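Local atomic coordinates of branched-chain alpha-ketoacid decarboxylase (Lactococcus lactis, PDB entry 2VBF), a protein that probably decarboxylates branched-chain and aromatic alpha-keto acids to aldehydes, using thiamine diphosphate and a magnesium ion. Residues Thr483-Asp497 and Lys551-Phe565. Sequence-based numbering, arbitrary orientation.
Sequences TVEREIHGPTQSYND and KEDAPKLLKKMGKLF. With TPP (thiamine diphosphate), chain F.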
loop_
_atom_site.group_PDB
_atom_site.type_symbol
_atom_site.label_atom_id
_atom_site.label_comp_id
_atom_site.label_asym_id
_atom_site.label_seq_id
_atom_site.Cartn_x
_atom_site.Cartn_y
_atom_site.Cartn_z
ATOM N N THR A 483 19.863 0.774 8.966
ATOM C CA THR A 483 20.958 1.498 9.618
ATOM C C THR A 483 20.522 2.864 10.131
ATOM O O THR A 483 20.879 3.246 11.233
ATOM C CB THR A 483 22.200 1.586 8.700
ATOM O OG1 THR A 483 22.845 0.304 8.672
ATOM C CG2 THR A 483 23.194 2.640 9.198
ATOM N N VAL A 484 19.741 3.609 9.350
ATOM C CA VAL A 484 19.224 4.885 9.849
ATOM C C VAL A 484 18.435 4.694 11.152
ATOM O O VAL A 484 18.578 5.488 12.082
ATOM C CB VAL A 484 18.384 5.650 8.806
ATOM C CG1 VAL A 484 17.330 4.761 8.203
ATOM C CG2 VAL A 484 17.765 6.921 9.419
ATOM N N GLU A 485 17.643 3.624 11.237
ATOM C CA GLU A 485 16.887 3.344 12.465
ATOM C C GLU A 485 17.813 3.000 13.630
ATOM O O GLU A 485 17.610 3.477 14.761
ATOM C CB GLU A 485 15.870 2.223 12.246
ATOM C CG GLU A 485 14.831 2.495 11.135
ATOM C CD GLU A 485 13.890 3.645 11.443
ATOM O OE1 GLU A 485 12.717 3.370 11.786
ATOM O OE2 GLU A 485 14.312 4.822 11.325
ATOM N N ARG A 486 18.845 2.201 13.356
ATOM C CA ARG A 486 19.848 1.848 14.374
ATOM C C ARG A 486 20.522 3.093 14.946
ATOM O O ARG A 486 20.832 3.148 16.132
ATOM C CB ARG A 486 20.920 0.939 13.781
ATOM C CG ARG A 486 20.437 -0.424 13.310
ATOM C CD ARG A 486 21.622 -1.227 12.795
ATOM N NE ARG A 486 21.251 -2.397 12.004
ATOM C CZ ARG A 486 20.894 -3.569 12.518
ATOM N NH1 ARG A 486 20.836 -3.733 13.836
ATOM N NH2 ARG A 486 20.596 -4.579 11.713
ATOM N N GLU A 487 20.739 4.088 14.092
ATOM C CA GLU A 487 21.335 5.370 14.493
ATOM C C GLU A 487 20.430 6.224 15.379
ATOM O O GLU A 487 20.922 6.998 16.208
ATOM C CB GLU A 487 21.725 6.182 13.249
ATOM C CG GLU A 487 22.840 5.571 12.430
ATOM C CD GLU A 487 24.193 5.629 13.134
ATOM O OE1 GLU A 487 24.485 6.654 13.787
ATOM O OE2 GLU A 487 24.960 4.656 13.025
ATOM N N ILE A 488 19.116 6.107 15.194
ATOM C CA ILE A 488 18.148 6.864 15.995
ATOM C C ILE A 488 17.911 6.164 17.331
ATOM O O ILE A 488 18.018 6.787 18.397
ATOM C CB ILE A 488 16.791 7.040 15.240
ATOM C CG1 ILE A 488 17.003 7.820 13.933
ATOM C CG2 ILE A 488 15.762 7.755 16.106
ATOM C CD1 ILE A 488 15.776 7.883 13.015
ATOM N N HIS A 489 17.628 4.864 17.270
ATOM C CA HIS A 489 17.232 4.100 18.457
ATOM C C HIS A 489 17.356 2.586 18.269
ATOM O O HIS A 489 16.908 2.038 17.260
ATOM C CB HIS A 489 15.786 4.422 18.808
ATOM C CG HIS A 489 15.359 3.892 20.137
ATOM N ND1 HIS A 489 15.570 4.588 21.306
ATOM C CD2 HIS A 489 14.738 2.741 20.486
ATOM C CE1 HIS A 489 15.103 3.886 22.323
ATOM N NE2 HIS A 489 14.589 2.760 21.853
ATOM N N GLY A 490 17.939 1.909 19.262
ATOM C CA GLY A 490 17.987 0.440 19.284
ATOM C C GLY A 490 18.928 -0.188 18.270
ATOM O O GLY A 490 18.527 -1.054 17.505
ATOM N N PRO A 491 20.207 0.231 18.275
ATOM C CA PRO A 491 21.169 -0.224 17.276
ATOM C C PRO A 491 21.319 -1.739 17.183
ATOM O O PRO A 491 21.639 -2.243 16.113
ATOM C CB PRO A 491 22.495 0.411 17.736
ATOM C CG PRO A 491 22.280 0.776 19.164
ATOM C CD PRO A 491 20.826 1.157 19.234
ATOM N N THR A 492 21.115 -2.458 18.287
ATOM C CA THR A 492 21.202 -3.918 18.258
ATOM C C THR A 492 19.871 -4.612 18.559
ATOM O O THR A 492 19.857 -5.800 18.866
ATOM C CB THR A 492 22.291 -4.445 19.243
ATOM O OG1 THR A 492 21.933 -4.109 20.588
ATOM C CG2 THR A 492 23.645 -3.836 18.917
ATOM N N GLN A 493 18.754 -3.887 18.441
ATOM C CA GLN A 493 17.427 -4.463 18.640
ATOM C C GLN A 493 16.997 -5.235 17.391
ATOM O O GLN A 493 17.240 -4.792 16.264
ATOM C CB GLN A 493 16.404 -3.360 18.940
ATOM C CG GLN A 493 16.507 -2.740 20.332
ATOM C CD GLN A 493 16.035 -3.690 21.422
ATOM O OE1 GLN A 493 16.662 -4.714 21.676
ATOM N NE2 GLN A 493 14.935 -3.348 22.073
ATOM N N SER A 494 16.336 -6.372 17.595
ATOM C CA SER A 494 16.007 -7.294 16.506
ATOM C C SER A 494 15.062 -6.702 15.451
ATOM O O SER A 494 15.027 -7.163 14.312
ATOM C CB SER A 494 15.409 -8.588 17.066
ATOM O OG SER A 494 14.192 -8.344 17.738
ATOM N N TYR A 495 14.290 -5.692 15.832
ATOM C CA TYR A 495 13.366 -5.082 14.888
ATOM C C TYR A 495 14.076 -4.280 13.799
ATOM O O TYR A 495 13.442 -3.893 12.815
ATOM C CB TYR A 495 12.299 -4.233 15.593
ATOM C CG TYR A 495 12.809 -3.167 16.531
ATOM C CD1 TYR A 495 13.443 -2.010 16.059
ATOM C CD2 TYR A 495 12.636 -3.301 17.899
ATOM C CE1 TYR A 495 13.901 -1.036 16.926
ATOM C CE2 TYR A 495 13.064 -2.325 18.771
ATOM C CZ TYR A 495 13.709 -1.192 18.292
ATOM O OH TYR A 495 14.152 -0.223 19.170
ATOM N N ASN A 496 15.374 -4.003 13.973
ATOM C CA ASN A 496 16.154 -3.287 12.953
ATOM C C ASN A 496 16.822 -4.244 11.975
ATOM O O ASN A 496 17.424 -3.826 10.979
ATOM C CB ASN A 496 17.147 -2.320 13.611
ATOM C CG ASN A 496 16.472 -1.040 14.078
ATOM O OD1 ASN A 496 15.470 -0.610 13.488
ATOM N ND2 ASN A 496 16.999 -0.425 15.136
ATOM N N ASP A 497 16.683 -5.538 12.261
ATOM C CA ASP A 497 17.108 -6.593 11.351
ATOM C C ASP A 497 16.011 -6.900 10.328
ATOM O O ASP A 497 14.817 -6.820 10.645
ATOM C CB ASP A 497 17.439 -7.876 12.122
ATOM C CG ASP A 497 18.662 -7.743 12.998
ATOM O OD1 ASP A 497 19.681 -7.188 12.528
ATOM O OD2 ASP A 497 18.616 -8.234 14.143
ATOM N N LYS A 551 26.705 -2.529 8.936
ATOM C CA LYS A 551 25.485 -2.004 9.548
ATOM C C LYS A 551 25.737 -0.803 10.468
ATOM O O LYS A 551 24.870 0.060 10.620
ATOM C CB LYS A 551 24.747 -3.114 10.301
ATOM C CG LYS A 551 25.390 -3.612 11.564
ATOM C CD LYS A 551 24.489 -4.632 12.274
ATOM C CE LYS A 551 24.261 -5.858 11.406
ATOM N NZ LYS A 551 23.473 -6.900 12.090
ATOM N N GLU A 552 26.930 -0.748 11.062
ATOM C CA GLU A 552 27.305 0.320 11.997
ATOM C C GLU A 552 27.768 1.590 11.292
ATOM O O GLU A 552 27.951 2.627 11.931
ATOM C CB GLU A 552 28.431 -0.143 12.923
ATOM C CG GLU A 552 28.087 -1.369 13.756
ATOM C CD GLU A 552 28.393 -2.697 13.076
ATOM O OE1 GLU A 552 28.856 -2.723 11.909
ATOM O OE2 GLU A 552 28.165 -3.732 13.732
ATOM N N ASP A 553 27.963 1.503 9.980
ATOM C CA ASP A 553 28.514 2.608 9.197
ATOM C C ASP A 553 27.405 3.543 8.708
ATOM O O ASP A 553 26.458 3.113 8.058
ATOM C CB ASP A 553 29.291 2.034 8.018
ATOM C CG ASP A 553 30.088 3.077 7.247
ATOM O OD1 ASP A 553 30.262 4.217 7.721
ATOM O OD2 ASP A 553 30.535 2.723 6.137
ATOM N N ALA A 554 27.535 4.817 9.039
ATOM C CA ALA A 554 26.600 5.846 8.580
ATOM C C ALA A 554 27.383 7.076 8.116
ATOM O O ALA A 554 28.412 7.402 8.708
ATOM C CB ALA A 554 25.664 6.223 9.698
ATOM N N PRO A 555 26.897 7.764 7.071
ATOM C CA PRO A 555 27.577 8.971 6.610
ATOM C C PRO A 555 27.567 10.041 7.697
ATOM O O PRO A 555 26.653 10.075 8.520
ATOM C CB PRO A 555 26.751 9.404 5.394
ATOM C CG PRO A 555 25.423 8.819 5.620
ATOM C CD PRO A 555 25.669 7.506 6.299
ATOM N N LYS A 556 28.591 10.891 7.709
ATOM C CA LYS A 556 28.735 11.908 8.758
ATOM C C LYS A 556 27.450 12.682 9.039
ATOM O O LYS A 556 27.105 12.900 10.198
ATOM C CB LYS A 556 29.874 12.878 8.413
ATOM C CG LYS A 556 31.246 12.254 8.590
ATOM C CD LYS A 556 32.387 13.226 8.321
ATOM C CE LYS A 556 33.742 12.598 8.672
ATOM N NZ LYS A 556 34.185 11.571 7.681
ATOM N N LEU A 557 26.727 13.075 7.995
ATOM C CA LEU A 557 25.497 13.857 8.191
ATOM C C LEU A 557 24.476 13.069 9.018
ATOM O O LEU A 557 23.821 13.639 9.894
ATOM C CB LEU A 557 24.876 14.298 6.854
ATOM C CG LEU A 557 23.630 15.200 6.941
ATOM C CD1 LEU A 557 23.921 16.435 7.783
ATOM C CD2 LEU A 557 23.136 15.611 5.554
ATOM N N LEU A 558 24.349 11.769 8.747
ATOM C CA LEU A 558 23.362 10.931 9.437
ATOM C C LEU A 558 23.790 10.623 10.869
ATOM O O LEU A 558 22.950 10.499 11.761
ATOM C CB LEU A 558 23.093 9.626 8.670
ATOM C CG LEU A 558 22.130 8.618 9.309
ATOM C CD1 LEU A 558 20.814 9.290 9.700
ATOM C CD2 LEU A 558 21.875 7.458 8.369
ATOM N N LYS A 559 25.092 10.501 11.098
ATOM C CA LYS A 559 25.586 10.312 12.458
ATOM C C LYS A 559 25.089 11.447 13.350
ATOM O O LYS A 559 24.735 11.222 14.506
ATOM C CB LYS A 559 27.114 10.231 12.483
ATOM C CG LYS A 559 27.659 8.942 11.885
ATOM C CD LYS A 559 29.155 8.794 12.110
ATOM C CE LYS A 559 29.505 8.432 13.558
ATOM N NZ LYS A 559 28.848 7.170 14.017
ATOM N N LYS A 560 25.037 12.658 12.799
ATOM C CA LYS A 560 24.568 13.827 13.543
ATOM C C LYS A 560 23.044 13.883 13.596
ATOM O O LYS A 560 22.459 14.106 14.648
ATOM C CB LYS A 560 25.124 15.105 12.922
ATOM C CG LYS A 560 26.650 15.165 12.905
ATOM C CD LYS A 560 27.150 16.406 12.194
ATOM C CE LYS A 560 28.674 16.458 12.159
ATOM N NZ LYS A 560 29.260 16.534 13.541
ATOM N N MET A 561 22.408 13.656 12.452
ATOM C CA MET A 561 20.952 13.781 12.353
ATOM C C MET A 561 20.191 12.692 13.121
ATOM O O MET A 561 19.068 12.923 13.618
ATOM C CB MET A 561 20.544 13.772 10.881
ATOM C CG MET A 561 19.164 14.278 10.647
ATOM S SD MET A 561 18.969 16.028 11.026
ATOM C CE MET A 561 17.193 16.060 11.322
ATOM N N GLY A 562 20.783 11.501 13.198
ATOM C CA GLY A 562 20.199 10.386 13.948
ATOM C C GLY A 562 19.940 10.777 15.393
ATOM O O GLY A 562 18.880 10.474 15.949
ATOM N N LYS A 563 20.913 11.466 15.989
ATOM C CA LYS A 563 20.815 11.875 17.385
ATOM C C LYS A 563 19.795 13.007 17.564
ATOM O O LYS A 563 19.143 13.104 18.603
ATOM C CB LYS A 563 22.204 12.266 17.909
ATOM C CG LYS A 563 23.230 11.114 17.849
ATOM C CD LYS A 563 22.828 9.956 18.765
ATOM C CE LYS A 563 23.734 8.728 18.636
ATOM N NZ LYS A 563 23.165 7.669 17.737
ATOM N N LEU A 564 19.632 13.838 16.536
ATOM C CA LEU A 564 18.662 14.923 16.582
ATOM C C LEU A 564 17.237 14.398 16.425
ATOM O O LEU A 564 16.323 14.916 17.073
ATOM C CB LEU A 564 18.979 15.983 15.525
ATOM C CG LEU A 564 20.347 16.655 15.698
ATOM C CD1 LEU A 564 20.617 17.661 14.579
ATOM C CD2 LEU A 564 20.428 17.328 17.067
ATOM N N PHE A 565 17.041 13.390 15.567
ATOM C CA PHE A 565 15.750 12.700 15.501
ATOM C C PHE A 565 15.410 12.064 16.858
ATOM O O PHE A 565 14.275 12.164 17.331
ATOM C CB PHE A 565 15.744 11.600 14.434
ATOM C CG PHE A 565 15.619 12.099 13.005
ATOM C CD1 PHE A 565 14.576 12.939 12.618
ATOM C CD2 PHE A 565 16.500 11.644 12.030
ATOM C CE1 PHE A 565 14.457 13.371 11.289
ATOM C CE2 PHE A 565 16.380 12.058 10.704
ATOM C CZ PHE A 565 15.351 12.930 10.339
HETATM N "N1'" TPP F . 7.738 2.749 6.732
HETATM C "C2'" TPP F . 7.599 3.641 5.701
HETATM C CM2 TPP F . 6.579 3.365 4.632
HETATM N "N3'" TPP F . 8.381 4.769 5.677
HETATM C "C4'" TPP F . 9.300 5.017 6.674
HETATM N "N4'" TPP F . 10.012 6.118 6.617
HETATM C "C5'" TPP F . 9.468 4.099 7.717
HETATM C "C6'" TPP F . 8.675 2.959 7.744
HETATM C "C7'" TPP F . 10.490 4.322 8.809
HETATM N N3 TPP F . 11.860 4.232 8.313
HETATM C C2 TPP F . 12.672 5.288 7.938
HETATM S S1 TPP F . 14.158 4.900 7.433
HETATM C C5 TPP F . 13.842 3.335 7.717
HETATM C C4 TPP F . 12.560 3.073 8.202
HETATM C CM4 TPP F . 12.024 1.711 8.547
HETATM C C6 TPP F . 14.949 2.333 7.458
HETATM C C7 TPP F . 15.449 2.295 6.021
HETATM O O7 TPP F . 16.440 1.296 5.980
HETATM P PA TPP F . 17.338 1.052 4.686
HETATM O O1A TPP F . 16.535 1.231 3.417
HETATM O O2A TPP F . 17.934 -0.339 4.796
HETATM O O3A TPP F . 18.402 2.268 4.760
HETATM P PB TPP F . 19.837 2.295 5.519
HETATM O O1B TPP F . 19.751 3.411 6.522
HETATM O O2B TPP F . 20.840 2.639 4.455
HETATM O O3B TPP F . 20.131 0.961 6.148
HETATM O O HOH W 1 22.347 4.574 17.876
HETATM O O HOH W 2 24.172 2.010 12.615
HETATM O O HOH W 3 23.268 8.842 15.079
HETATM O O HOH W 4 27.342 3.445 14.684
#
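T483 and K551 meet through a hydroxyl and a backbone carbonyl: T483 OG1 donates to K551 O at 2.8 Å, tilted 18° from the carbonyl plane. With CG2 anti to the backbone N (chi1 -75° for OG1), the T483 methyl turns to D553 O, 3.5 Å away. Further along, K563 NZ reaches E487 O at 2.8 Å, lying in the carbonyl plane. The axes of the short helical segments approach to 8.3 Å, which the lack of a side chain at G562 probably permits, as a CB there would sit tight against E487 CB. Beside it, I488 CD1 lies 4.0 Å from F565 CD2, and the V484 and L558 side chains cross at about a right angle. E487 OE2 lies 3.7 Å from A554 CB, and a water links it to K551 O. Helices 483-488 and 556-565 cross at -55° in the C-terminal thiamine-diphosphate-binding domain. The start of the first, just after N479 of the thiamine-diphosphate motif that binds the magnesium, supplies two donors to the diphosphate, T483 N to O3B and V484 N to O1B. At the other flank, K551 CD stands over the centre of the R486 guanidinium, with N496 CB against the opposite face, toward its rim. In its own plane R486 NH2 meets D497 OD1 at 2.9 Å, nearly straight, and NH1 takes P491 O. With an alanine here in place of the arginine, D497 and P491 O would probably lose these donors and the K551 chain the flat group it lies on. A long salt bridge, D497 OD1 to K551 NZ at 3.8 Å, completes the network. D480 backs the two neighbouring positive ends, its carboxylate salt-bridged to K551 NZ and its backbone O accepting from R486 NH2.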